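Local coordinates for protein protease (Penicillium cyclopium, PDB 5Z6O) that cleaves peptide bonds as a fungal subtilisin-like serine protease related to proteinase K, probably able to digest casein, gelatin and type IV collagen, at residues Gly72-Phe86 and Ile212-Leu224. Numbering follows the deposited sequence.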
ATOM      1  N   GLY A  72       5.523  -5.111  13.860  1.00 14.72           N
ATOM      2  CA  GLY A  72       6.462  -5.005  12.758  1.00 12.99           C
ATOM      3  C   GLY A  72       5.797  -4.786  11.414  1.00 12.79           C
ATOM      4  O   GLY A  72       6.397  -4.160  10.533  1.00 13.37           O
ATOM      5  N   HIS A  73       4.569  -5.293  11.239  1.00 14.05           N
ATOM      6  CA  HIS A  73       3.914  -5.200   9.932  1.00 14.76           C
ATOM      7  C   HIS A  73       3.627  -3.757   9.560  1.00 12.17           C
ATOM      8  O   HIS A  73       3.799  -3.361   8.391  1.00 11.56           O
ATOM      9  CB  HIS A  73       2.622  -6.009   9.903  1.00 12.09           C
ATOM     10  CG  HIS A  73       2.848  -7.428   9.499  1.00 28.61           C
ATOM     11  ND1 HIS A  73       3.454  -8.341  10.331  1.00 26.63           N
ATOM     12  CD2 HIS A  73       2.628  -8.073   8.327  1.00 41.76           C
ATOM     13  CE1 HIS A  73       3.559  -9.502   9.710  1.00 30.47           C
ATOM     14  NE2 HIS A  73       3.070  -9.366   8.489  1.00 44.69           N
ATOM     15  N   GLY A  74       3.207  -2.946  10.530  1.00  9.42           N
ATOM     16  CA  GLY A  74       2.857  -1.567  10.206  1.00  7.37           C
ATOM     17  C   GLY A  74       4.051  -0.743   9.776  1.00 10.82           C
ATOM     18  O   GLY A  74       3.950   0.080   8.861  1.00  8.89           O
ATOM     19  N   THR A  75       5.217  -0.986  10.389  1.00 10.36           N
ATOM     20  CA  THR A  75       6.439  -0.294   9.979  1.00 10.85           C
ATOM     21  C   THR A  75       6.897  -0.768   8.611  1.00  8.60           C
ATOM     22  O   THR A  75       7.327   0.027   7.768  1.00  9.72           O
ATOM     23  CB  THR A  75       7.538  -0.560  11.003  1.00 11.20           C
ATOM     24  OG1 THR A  75       7.099  -0.066  12.281  1.00 11.82           O
ATOM     25  CG2 THR A  75       8.904   0.092  10.565  1.00 10.58           C
ATOM     26  N   HIS A  76       6.803  -2.067   8.384  1.00  8.46           N
ATOM     27  CA  HIS A  76       7.278  -2.650   7.135  1.00  6.62           C
ATOM     28  C   HIS A  76       6.450  -2.126   5.955  1.00 10.76           C
ATOM     29  O   HIS A  76       6.991  -1.680   4.934  1.00  9.46           O
ATOM     30  CB  HIS A  76       7.190  -4.181   7.264  1.00  7.76           C
ATOM     31  CG  HIS A  76       7.877  -4.952   6.166  1.00  9.69           C
ATOM     32  ND1 HIS A  76       7.282  -5.228   4.940  1.00  9.34           N
ATOM     33  CD2 HIS A  76       9.095  -5.542   6.132  1.00  8.06           C
ATOM     34  CE1 HIS A  76       8.126  -5.934   4.198  1.00  8.40           C
ATOM     35  NE2 HIS A  76       9.223  -6.149   4.905  1.00 10.08           N
ATOM     36  N   THR A  77       5.126  -2.124   6.100  1.00  8.30           N
ATOM     37  CA  THR A  77       4.289  -1.635   5.006  1.00  8.32           C
ATOM     38  C   THR A  77       4.417  -0.132   4.809  1.00  7.44           C
ATOM     39  O   THR A  77       4.496   0.336   3.657  1.00 10.59           O
ATOM     40  CB  THR A  77       2.822  -2.024   5.221  1.00  8.54           C
ATOM     41  OG1 THR A  77       2.322  -1.440   6.430  1.00  8.95           O
ATOM     42  CG2 THR A  77       2.685  -3.596   5.276  1.00  8.81           C
ATOM     43  N   ALA A  78       4.476   0.649   5.903  1.00  8.18           N
ATOM     44  CA  ALA A  78       4.731   2.074   5.706  1.00  8.88           C
ATOM     45  C   ALA A  78       6.068   2.298   4.997  1.00  7.98           C
ATOM     46  O   ALA A  78       6.225   3.229   4.190  1.00  7.71           O
ATOM     47  CB  ALA A  78       4.729   2.780   7.069  1.00  8.49           C
ATOM     48  N   SER A  79       7.053   1.474   5.315  1.00  8.09           N
ATOM     49  CA  SER A  79       8.378   1.612   4.717  1.00  7.35           C
ATOM     50  C   SER A  79       8.353   1.321   3.216  1.00  9.53           C
ATOM     51  O   SER A  79       8.967   2.047   2.432  1.00  7.86           O
ATOM     52  CB  SER A  79       9.356   0.672   5.458  1.00  9.62           C
ATOM     53  OG  SER A  79      10.625   0.694   4.839  1.00  9.90           O
ATOM     54  N   THR A  80       7.669   0.258   2.801  1.00  7.77           N
ATOM     55  CA  THR A  80       7.491  -0.012   1.371  1.00  6.70           C
ATOM     56  C   THR A  80       6.806   1.156   0.682  1.00  9.97           C
ATOM     57  O   THR A  80       7.143   1.493  -0.456  1.00  7.12           O
ATOM     58  CB  THR A  80       6.668  -1.304   1.209  1.00  6.92           C
ATOM     59  OG1 THR A  80       7.473  -2.393   1.677  1.00  9.39           O
ATOM     60  CG2 THR A  80       6.249  -1.553  -0.237  1.00  8.49           C
ATOM     61  N   ALA A  81       5.845   1.803   1.357  1.00  7.38           N
ATOM     62  CA  ALA A  81       5.120   2.875   0.671  1.00  5.23           C
ATOM     63  C   ALA A  81       5.977   4.117   0.523  1.00  4.96           C
ATOM     64  O   ALA A  81       5.931   4.781  -0.519  1.00  7.99           O
ATOM     65  CB  ALA A  81       3.834   3.238   1.440  1.00  6.08           C
ATOM     66  N   ALA A  82       6.801   4.434   1.561  1.00  6.65           N
ATOM     67  CA  ALA A  82       7.328   5.790   1.646  1.00 10.12           C
ATOM     68  C   ALA A  82       8.712   5.892   2.285  1.00 11.06           C
ATOM     69  O   ALA A  82       9.207   7.015   2.430  1.00 12.07           O
ATOM     70  CB  ALA A  82       6.351   6.658   2.438  1.00  9.11           C
ATOM     71  N   GLY A  83       9.365   4.784   2.624  1.00 11.96           N
ATOM     72  CA  GLY A  83      10.693   4.869   3.203  1.00 12.35           C
ATOM     73  C   GLY A  83      11.743   5.348   2.220  1.00 11.03           C
ATOM     74  O   GLY A  83      11.672   5.105   1.021  1.00 12.13           O
ATOM     75  N   SER A  84      12.774   6.028   2.762  1.00 11.12           N
ATOM     76  CA  SER A  84      13.870   6.536   1.922  1.00  8.18           C
ATOM     77  C   SER A  84      14.585   5.425   1.174  1.00 13.19           C
ATOM     78  O   SER A  84      14.826   5.525  -0.037  1.00 13.28           O
ATOM     79  CB  SER A  84      14.896   7.296   2.777  1.00 12.55           C
ATOM     80  OG  SER A  84      14.271   8.459   3.312  1.00 22.55           O
ATOM     81  N   LYS A  85      14.962   4.378   1.876  1.00 10.25           N
ATOM     82  CA  LYS A  85      15.689   3.293   1.238  1.00 14.77           C
ATOM     83  C   LYS A  85      14.750   2.230   0.677  1.00 14.19           C
ATOM     84  O   LYS A  85      14.971   1.752  -0.429  1.00 13.38           O
ATOM     85  CB  LYS A  85      16.670   2.646   2.220  1.00 22.24           C
ATOM     86  CG  LYS A  85      18.083   3.205   2.103  1.00 43.99           C
ATOM     87  CD  LYS A  85      19.025   2.593   3.127  1.00 50.29           C
ATOM     88  CE  LYS A  85      18.771   1.092   3.293  1.00 55.03           C
ATOM     89  NZ  LYS A  85      19.228   0.283   2.126  1.00 55.90           N
ATOM     90  N   PHE A  86      13.679   1.876   1.388  1.00 10.88           N
ATOM     91  CA  PHE A  86      12.871   0.738   0.968  1.00  6.41           C
ATOM     92  C   PHE A  86      11.575   1.132   0.285  1.00  9.90           C
ATOM     93  O   PHE A  86      10.789   0.249  -0.042  1.00  8.87           O
ATOM     94  CB  PHE A  86      12.567  -0.161   2.173  1.00  8.01           C
ATOM     95  CG  PHE A  86      13.808  -0.685   2.838  1.00  9.49           C
ATOM     96  CD1 PHE A  86      14.551  -1.677   2.239  1.00  9.35           C
ATOM     97  CD2 PHE A  86      14.202  -0.182   4.066  1.00 10.86           C
ATOM     98  CE1 PHE A  86      15.710  -2.152   2.844  1.00 15.40           C
ATOM     99  CE2 PHE A  86      15.346  -0.656   4.684  1.00 16.97           C
ATOM    100  CZ  PHE A  86      16.097  -1.623   4.060  1.00 19.27           C
ATOM    101  N   ILE A 212       9.557  -9.377   0.055  1.00  8.66           N
ATOM    102  CA  ILE A 212       9.675  -7.921  -0.023  1.00  9.41           C
ATOM    103  C   ILE A 212      10.435  -7.446   1.217  1.00  7.53           C
ATOM    104  O   ILE A 212      10.043  -7.758   2.342  1.00 11.07           O
ATOM    105  CB  ILE A 212       8.293  -7.258  -0.103  1.00 11.79           C
ATOM    106  CG1 ILE A 212       7.538  -7.705  -1.355  1.00  8.70           C
ATOM    107  CG2 ILE A 212       8.450  -5.722   0.017  1.00  7.35           C
ATOM    108  CD1 ILE A 212       8.301  -7.327  -2.645  1.00  9.35           C
ATOM    109  N   THR A 213      11.545  -6.733   1.020  1.00  9.76           N
ATOM    110  CA  THR A 213      12.370  -6.251   2.121  1.00 10.31           C
ATOM    111  C   THR A 213      12.021  -4.805   2.453  1.00  9.68           C
ATOM    112  O   THR A 213      11.939  -3.958   1.551  1.00 10.02           O
ATOM    113  CB  THR A 213      13.847  -6.375   1.747  1.00 11.78           C
ATOM    114  OG1 THR A 213      14.109  -7.757   1.451  1.00 15.52           O
ATOM    115  CG2 THR A 213      14.789  -5.872   2.897  1.00 12.00           C
ATOM    116  N   ALA A 214      11.858  -4.508   3.750  1.00 10.10           N
ATOM    117  CA  ALA A 214      11.556  -3.136   4.166  1.00 10.55           C
ATOM    118  C   ALA A 214      11.927  -2.965   5.642  1.00 10.54           C
ATOM    119  O   ALA A 214      12.381  -3.907   6.297  1.00 13.38           O
ATOM    120  CB  ALA A 214      10.073  -2.801   3.940  1.00 10.27           C
ATOM    121  N   ALA A 215      11.699  -1.760   6.173  1.00 11.60           N
ATOM    122  CA  ALA A 215      12.118  -1.436   7.542  1.00 13.12           C
ATOM    123  C   ALA A 215      11.357  -2.259   8.578  1.00 12.22           C
ATOM    124  O   ALA A 215      10.203  -2.662   8.378  1.00 12.34           O
ATOM    125  CB  ALA A 215      11.863   0.054   7.814  1.00 11.63           C
ATOM    126  N   TYR A 216      11.995  -2.474   9.727  1.00 13.14           N
ATOM    127  CA  TYR A 216      11.393  -3.195  10.834  1.00 12.77           C
ATOM    128  C   TYR A 216      11.717  -2.446  12.120  1.00 12.46           C
ATOM    129  O   TYR A 216      12.757  -1.788  12.197  1.00 16.22           O
ATOM    130  CB  TYR A 216      11.974  -4.616  10.871  1.00 13.87           C
ATOM    131  CG  TYR A 216      11.060  -5.671  11.357  1.00 17.22           C
ATOM    132  CD1 TYR A 216       9.885  -5.974  10.681  1.00 25.03           C
ATOM    133  CD2 TYR A 216      11.390  -6.413  12.486  1.00 29.80           C
ATOM    134  CE1 TYR A 216       9.050  -6.972  11.135  1.00 32.85           C
ATOM    135  CE2 TYR A 216      10.562  -7.407  12.946  1.00 31.09           C
ATOM    136  CZ  TYR A 216       9.397  -7.679  12.273  1.00 28.42           C
ATOM    137  OH  TYR A 216       8.578  -8.684  12.747  1.00 48.98           O
ATOM    138  N   PRO A 217      10.827  -2.460  13.105  1.00 11.51           N
ATOM    139  CA  PRO A 217      11.061  -1.663  14.323  1.00 17.69           C
ATOM    140  C   PRO A 217      12.441  -1.892  14.920  1.00 20.72           C
ATOM    141  O   PRO A 217      12.948  -3.013  14.971  1.00 18.18           O
ATOM    142  CB  PRO A 217       9.966  -2.141  15.270  1.00 11.56           C
ATOM    143  CG  PRO A 217       8.822  -2.532  14.353  1.00 16.11           C
ATOM    144  CD  PRO A 217       9.545  -3.189  13.157  1.00 13.57           C
ATOM    145  N   GLY A 218      13.065  -0.797  15.350  1.00 28.88           N
ATOM    146  CA  GLY A 218      14.355  -0.869  15.997  1.00 22.30           C
ATOM    147  C   GLY A 218      15.540  -0.643  15.096  1.00 35.95           C
ATOM    148  O   GLY A 218      16.667  -0.852  15.542  1.00 36.22           O
ATOM    149  N   GLY A 219      15.324  -0.268  13.833  1.00 24.17           N
ATOM    150  CA  GLY A 219      16.378   0.216  12.959  1.00 26.03           C
ATOM    151  C   GLY A 219      16.876  -0.749  11.898  1.00 24.26           C
ATOM    152  O   GLY A 219      17.639  -0.321  11.023  1.00 31.93           O
ATOM    153  N   GLY A 220      16.509  -2.029  11.943  1.00 17.48           N
ATOM    154  CA  GLY A 220      16.895  -2.967  10.908  1.00 23.59           C
ATOM    155  C   GLY A 220      15.850  -3.105   9.807  1.00 21.23           C
ATOM    156  O   GLY A 220      14.995  -2.236   9.595  1.00 16.60           O
ATOM    157  N   SER A 221      15.908  -4.243   9.120  1.00 23.47           N
ATOM    158  CA  SER A 221      15.000  -4.523   8.019  1.00 19.50           C
ATOM    159  C   SER A 221      14.584  -5.981   8.084  1.00 19.77           C
ATOM    160  O   SER A 221      15.184  -6.788   8.795  1.00 21.67           O
ATOM    161  CB  SER A 221      15.647  -4.166   6.681  1.00 19.83           C
ATOM    162  OG  SER A 221      16.738  -5.023   6.413  1.00 24.23           O
ATOM    163  N   LYS A 222      13.539  -6.322   7.337  1.00 11.79           N
ATOM    164  CA  LYS A 222      13.017  -7.682   7.349  1.00 12.96           C
ATOM    165  C   LYS A 222      12.430  -7.972   5.975  1.00 14.35           C
ATOM    166  O   LYS A 222      11.932  -7.062   5.317  1.00 13.30           O
ATOM    167  CB  LYS A 222      11.929  -7.851   8.414  1.00 20.17           C
ATOM    168  CG  LYS A 222      11.513  -9.286   8.639  1.00 24.56           C
ATOM    169  CD  LYS A 222      12.494 -10.016   9.530  1.00 46.16           C
ATOM    170  CE  LYS A 222      12.214  -9.766  11.004  1.00 57.54           C
ATOM    171  NZ  LYS A 222      13.096 -10.593  11.898  1.00 64.97           N
ATOM    172  N   THR A 223      12.493  -9.244   5.556  1.00 12.57           N
ATOM    173  CA  THR A 223      11.929  -9.703   4.292  1.00 10.94           C
ATOM    174  C   THR A 223      10.679 -10.541   4.578  1.00 14.11           C
ATOM    175  O   THR A 223      10.736 -11.528   5.321  1.00 13.16           O
ATOM    176  CB  THR A 223      12.972 -10.504   3.511  1.00 11.69           C
ATOM    177  OG1 THR A 223      14.152  -9.698   3.297  1.00 14.94           O
ATOM    178  CG2 THR A 223      12.391 -10.928   2.179  1.00 14.85           C
ATOM    179  N   LEU A 224       9.525 -10.112   4.046  1.00 11.77           N
ATOM    180  CA  LEU A 224       8.228 -10.721   4.368  1.00  9.44           C
ATOM    181  C   LEU A 224       7.457 -10.974   3.083  1.00 11.81           C
ATOM    182  O   LEU A 224       7.783 -10.402   2.037  1.00 12.57           O
ATOM    183  CB  LEU A 224       7.358  -9.819   5.266  1.00 14.69           C
ATOM    184  CG  LEU A 224       7.873  -9.414   6.645  1.00 21.57           C
ATOM    185  CD1 LEU A 224       6.837  -8.451   7.228  1.00 17.72           C
ATOM    186  CD2 LEU A 224       8.001 -10.676   7.497  1.00 19.94           C
TER
HETATM  187  O   HOH W   1      10.080  -2.433   0.041  1.00 11.58           O
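The imidazole of His76 packs on one face of the hairpin of strands 212-215 and 221-224, gripped over both ring faces: Ala214 CB sits 3.5 Å from the ring centroid on one, Leu224 CD1 3.8 Å on the other. With CG anti to the backbone N (chi1 -169°), the ring leaves the helix and carries NE2 over the paired strands to their carbonyls. There NE2 donates to Lys222 O at 2.9 Å, in the ring plane but well above the carbonyl plane; Ala214 N reaches that oxygen from the opposite face. The same N-H leans, weakly, to Ile212 O (3.1 Å), a bifurcated donor spanning both strands. Replacing His76 by an alanine is likely to leave a gap between Ala214 and Leu224 and to deprive Lys222 O of one donor. One helical turn on, Ser79 OG accepts a nearly straight bond from Ala215 N (3.0 Å, 163°) and is also hydrogen-bonded to Asp51. Phe86 lays a ring face against Ala214 CA, and a water joins Thr80 OG1, Phe86 O and Thr213 O. At the helix start, Gly72 brings its bare CA against Tyr216 CE1 and Pro217 CD, each 3.6 Å away. Leu224 CD1 also lies over a face of His73, which touches the bound phenylmethanesulfonic acid. The hairpin thus packs, at roughly right angles, across the subtilase helix that starts at the histidine of the probable Asp42-His73-Ser228 charge relay.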